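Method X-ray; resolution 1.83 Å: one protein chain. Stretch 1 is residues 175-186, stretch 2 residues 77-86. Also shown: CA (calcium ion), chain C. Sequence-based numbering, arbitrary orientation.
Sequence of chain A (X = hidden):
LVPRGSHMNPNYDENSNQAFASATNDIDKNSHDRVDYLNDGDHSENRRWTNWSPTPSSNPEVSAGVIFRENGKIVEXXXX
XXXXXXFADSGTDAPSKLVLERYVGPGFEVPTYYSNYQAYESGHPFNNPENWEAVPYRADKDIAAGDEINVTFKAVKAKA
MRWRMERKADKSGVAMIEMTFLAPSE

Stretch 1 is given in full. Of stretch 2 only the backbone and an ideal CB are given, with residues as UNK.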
# COMPACT_ATOMS: atom_id res chain seq x y z
N ALA A 175 1.32 -9.72 1.30
CA ALA A 175 2.11 -9.32 2.45
C ALA A 175 3.28 -8.41 2.08
O ALA A 175 3.95 -8.63 1.05
CB ALA A 175 2.61 -10.54 3.21
N MET A 176 3.47 -7.36 2.86
CA MET A 176 4.53 -6.40 2.62
C MET A 176 5.21 -5.97 3.88
O MET A 176 4.56 -5.77 4.94
CB MET A 176 4.05 -5.11 1.91
CG MET A 176 3.31 -5.31 0.62
SD MET A 176 2.95 -3.76 -0.26
CE MET A 176 4.54 -3.27 -0.83
N ILE A 177 6.51 -5.75 3.75
CA ILE A 177 7.33 -5.28 4.85
C ILE A 177 7.61 -3.79 4.77
O ILE A 177 7.81 -3.15 5.79
CB ILE A 177 8.64 -6.09 4.88
CG1 ILE A 177 8.33 -7.52 5.33
CG2 ILE A 177 9.69 -5.47 5.80
CD1 ILE A 177 9.40 -8.51 4.91
N GLU A 178 7.68 -3.25 3.56
CA GLU A 178 7.91 -1.84 3.38
C GLU A 178 7.39 -1.37 2.03
O GLU A 178 7.42 -2.09 1.04
CB GLU A 178 9.40 -1.49 3.55
CG GLU A 178 9.68 -0.00 3.75
CD GLU A 178 9.40 0.52 5.15
OE1 GLU A 178 9.04 -0.28 6.07
OE2 GLU A 178 9.55 1.74 5.36
N MET A 179 6.89 -0.14 2.03
CA MET A 179 6.46 0.52 0.80
C MET A 179 6.91 1.96 0.93
O MET A 179 6.56 2.60 1.92
CB MET A 179 4.95 0.43 0.67
CG MET A 179 4.37 1.27 -0.44
SD MET A 179 2.58 1.22 -0.50
CE MET A 179 2.17 -0.49 -0.73
N THR A 180 7.63 2.46 -0.06
CA THR A 180 8.18 3.82 -0.03
C THR A 180 7.99 4.48 -1.40
O THR A 180 8.07 3.81 -2.46
CB THR A 180 9.69 3.78 0.28
OG1 THR A 180 9.95 2.85 1.33
CG2 THR A 180 10.19 5.11 0.71
N PHE A 181 7.74 5.79 -1.36
CA PHE A 181 7.72 6.62 -2.55
C PHE A 181 8.77 7.69 -2.40
O PHE A 181 8.94 8.23 -1.31
CB PHE A 181 6.34 7.23 -2.76
CG PHE A 181 5.28 6.18 -2.91
CD1 PHE A 181 5.10 5.53 -4.12
CD2 PHE A 181 4.54 5.76 -1.80
CE1 PHE A 181 4.14 4.52 -4.24
CE2 PHE A 181 3.60 4.74 -1.92
CZ PHE A 181 3.42 4.12 -3.14
N LEU A 182 9.46 8.04 -3.49
CA LEU A 182 10.60 8.96 -3.38
C LEU A 182 10.64 9.98 -4.51
O LEU A 182 10.12 9.73 -5.57
CB LEU A 182 11.90 8.18 -3.36
CG LEU A 182 12.12 7.19 -2.21
CD1 LEU A 182 13.45 6.48 -2.41
CD2 LEU A 182 12.10 7.85 -0.83
N ALA A 183 11.33 11.09 -4.24
CA ALA A 183 11.48 12.22 -5.14
C ALA A 183 12.26 11.81 -6.36
O ALA A 183 13.00 10.84 -6.31
CB ALA A 183 12.20 13.39 -4.45
N PRO A 184 12.11 12.54 -7.47
CA PRO A 184 12.95 12.26 -8.64
C PRO A 184 14.44 12.35 -8.37
O PRO A 184 14.88 13.06 -7.46
CB PRO A 184 12.56 13.38 -9.64
CG PRO A 184 11.26 13.93 -9.15
CD PRO A 184 11.19 13.67 -7.68
N SER A 185 15.21 11.61 -9.19
CA SER A 185 16.61 11.95 -9.44
C SER A 185 16.60 13.29 -10.22
O SER A 185 15.87 13.39 -11.20
CB SER A 185 17.30 10.85 -10.27
OG SER A 185 17.36 9.65 -9.52
N GLU A 186 17.40 14.30 -9.87
CA GLU A 186 18.59 14.19 -9.02
C GLU A 186 18.43 13.29 -7.83
O GLU A 186 19.26 12.40 -7.64
CB GLU A 186 19.06 15.59 -8.55
CG GLU A 186 20.56 15.82 -8.66
CD GLU A 186 21.42 14.80 -7.91
OE1 GLU A 186 20.99 14.33 -6.84
OE2 GLU A 186 22.53 14.46 -8.39
N UNK A 77 3.46 16.03 -2.82
CA UNK A 77 4.85 15.79 -3.11
C UNK A 77 5.00 15.45 -4.59
O UNK A 77 4.05 14.95 -5.24
CB UNK A 77 5.41 14.67 -2.23
N UNK A 78 6.21 15.65 -5.11
CA UNK A 78 6.55 15.12 -6.42
C UNK A 78 7.35 13.82 -6.25
O UNK A 78 8.40 13.79 -5.61
CB UNK A 78 7.34 16.15 -7.23
N UNK A 79 6.87 12.75 -6.86
CA UNK A 79 7.52 11.43 -6.75
C UNK A 79 7.78 10.79 -8.11
O UNK A 79 7.06 11.01 -9.05
CB UNK A 79 6.66 10.49 -5.91
N UNK A 80 8.85 10.03 -8.21
CA UNK A 80 9.22 9.37 -9.47
C UNK A 80 9.87 8.01 -9.23
O UNK A 80 10.35 7.36 -10.16
CB UNK A 80 10.17 10.26 -10.27
N UNK A 81 9.97 7.60 -7.97
CA UNK A 81 10.59 6.33 -7.65
C UNK A 81 9.82 5.71 -6.49
O UNK A 81 9.16 6.41 -5.71
CB UNK A 81 12.07 6.50 -7.31
N UNK A 82 9.91 4.40 -6.38
CA UNK A 82 9.25 3.66 -5.31
C UNK A 82 10.07 2.45 -4.96
O UNK A 82 10.85 1.94 -5.77
CB UNK A 82 7.83 3.25 -5.71
N UNK A 83 9.86 1.98 -3.74
CA UNK A 83 10.44 0.72 -3.28
C UNK A 83 9.36 -0.14 -2.70
O UNK A 83 8.45 0.36 -2.00
CB UNK A 83 11.55 0.95 -2.25
N UNK A 84 9.48 -1.42 -2.96
CA UNK A 84 8.52 -2.42 -2.53
C UNK A 84 9.25 -3.58 -1.89
O UNK A 84 10.18 -4.12 -2.51
CB UNK A 84 7.66 -2.90 -3.70
N UNK A 85 8.87 -3.97 -0.67
CA UNK A 85 9.45 -5.16 -0.02
C UNK A 85 8.31 -6.10 0.35
O UNK A 85 7.54 -5.81 1.29
CB UNK A 85 10.27 -4.78 1.22
N UNK A 86 8.18 -7.20 -0.37
CA UNK A 86 7.13 -8.17 -0.13
C UNK A 86 7.58 -9.28 0.79
O UNK A 86 8.79 -9.57 0.89
CB UNK A 86 6.64 -8.76 -1.46
CA CA C . 8.50 -1.85 7.56

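Stretch 2 runs antiparallel to strand 178-182, and from 81 to 86 its CB atoms alternate between the face carrying Met 176, Met 179 and Phe 181 and the face carrying Glu 178, Thr 180 and Leu 182.

Position 77 has no atom of stretch 1 within 5.5 Å of its ideal CB, so stretch 1 sets no preference and a polar or long side chain would do. It is Arg 77, whose guanidinium is hydrogen-bonded elsewhere in the structure.

At position 78 the CB points sideways, 4.6 Å from Pro 184 CD. Extended backbone angles and a neighbouring proline ring suit Thr, Val or Ile. The residue is Thr 78; its CG2 lies 4.0 Å from Pro 184 CG.

Position 79 also points sideways, with its ideal CB 4.5 Å from Phe 181 CB. A phi/psi of -128/148 favours a beta-branched residue, and the phenylalanine invites an apolar one. Val 79 meets both demands, placing CG1 4.1 Å from Phe 181 CB.

Position 80 departs from the extended pattern, with psi near 2°, and its ideal CB is already 3.8 Å from Pro 184 CA. A small residue fits readily here. Ala 80 packs its CB 4.0 Å from Pro 184 CB, while its N donates to Leu 182 O at 2.9 Å. Leu 182 O also accepts from the N of 81 at 3.2 Å.

Position 81 shares its face with Leu 182 and can reach along the chain toward Ala 183 O and Ser 185 OG. A long polar side chain suits, though Leu or Met could pack against Leu 182. It is Gln 81, chi1 m and chi2 t, with its CB 4.2 Å from Leu 182 CB and its end nearer stretch 1 than its CB.

Position 82 turns to the Phe 181 face. Its ideal CB lies 3.3 Å from Thr 180 O and 3.9 Å from Phe 181 CD1, so a small side chain is the simplest choice. Ala 82 lets its methyl rest obliquely against the ring.

Position 83 lies beside Thr 180, with Leu 182 further along the same face. Thr, Val or a long aliphatic chain would suit. Lys 83 runs its methylenes past Leu 182, CE 3.9 Å from CD1, before its end leads away. Its backbone N donates to Thr 180 O at 2.9 Å.

Position 84 has its ideal CB 4.3 Å from Met 176 CE, calling for Leu, Ile or Met. Leu 84 brings CD2 to 3.4 Å from Met 176 CE.

Position 85 faces the side chain of Ile 177, where the register shifts in a beta bulge. A flat ring or a broad aliphatic group could cover it. In His 85, the ring presents a face to Ile 177 CD1, 4.1 Å from its centroid, while His 85 O accepts from Ile 177 N at 2.7 Å and weakly from Glu 178 N at 3.4 Å.

Position 86 adjoins Met 176, favouring a large apolar residue. Phe 86 sets CD1 3.6 Å from Met 176 CG and turns its edge to Ala 175 O.

Stretch 2 (77-86) RTVAQAKLHF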
# COMPACT_ATOMS: atom_id res chain seq x y z
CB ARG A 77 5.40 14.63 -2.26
CG ARG A 77 5.33 14.81 -0.73
CD ARG A 77 6.66 15.17 -0.07
NE ARG A 77 6.54 15.44 1.38
CZ ARG A 77 6.22 14.54 2.33
NH1 ARG A 77 5.99 13.27 2.03
NH2 ARG A 77 6.15 14.91 3.60
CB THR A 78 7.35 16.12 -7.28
OG1 THR A 78 6.58 17.31 -7.48
CG2 THR A 78 7.69 15.55 -8.62
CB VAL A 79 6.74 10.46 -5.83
CG1 VAL A 79 6.73 11.01 -4.40
CG2 VAL A 79 5.30 10.28 -6.29
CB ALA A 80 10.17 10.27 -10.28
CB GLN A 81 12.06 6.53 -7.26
CG GLN A 81 12.90 7.30 -8.30
CD GLN A 81 14.34 7.44 -7.86
OE1 GLN A 81 14.77 8.50 -7.40
NE2 GLN A 81 15.07 6.37 -7.99
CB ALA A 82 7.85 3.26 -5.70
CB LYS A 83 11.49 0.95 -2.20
CG LYS A 83 12.74 1.58 -2.78
CD LYS A 83 13.65 2.06 -1.69
CE LYS A 83 14.83 2.82 -2.26
NZ LYS A 83 15.91 1.89 -2.65
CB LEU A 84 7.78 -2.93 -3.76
CG LEU A 84 6.86 -1.96 -4.48
CD1 LEU A 84 6.36 -2.51 -5.80
CD2 LEU A 84 5.66 -1.75 -3.60
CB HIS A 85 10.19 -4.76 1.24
CG HIS A 85 11.13 -5.80 1.78
ND1 HIS A 85 11.16 -7.10 1.33
CD2 HIS A 85 12.09 -5.71 2.73
CE1 HIS A 85 12.11 -7.77 1.98
NE2 HIS A 85 12.69 -6.94 2.83
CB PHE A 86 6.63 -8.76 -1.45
CG PHE A 86 5.95 -7.75 -2.32
CD1 PHE A 86 4.67 -7.31 -2.01
CD2 PHE A 86 6.55 -7.25 -3.46
CE1 PHE A 86 4.03 -6.38 -2.79
CE2 PHE A 86 5.92 -6.35 -4.25
CZ PHE A 86 4.65 -5.93 -3.93
O HOH W 1 6.23 1.83 -3.21
O HOH W 2 8.43 -3.66 9.01
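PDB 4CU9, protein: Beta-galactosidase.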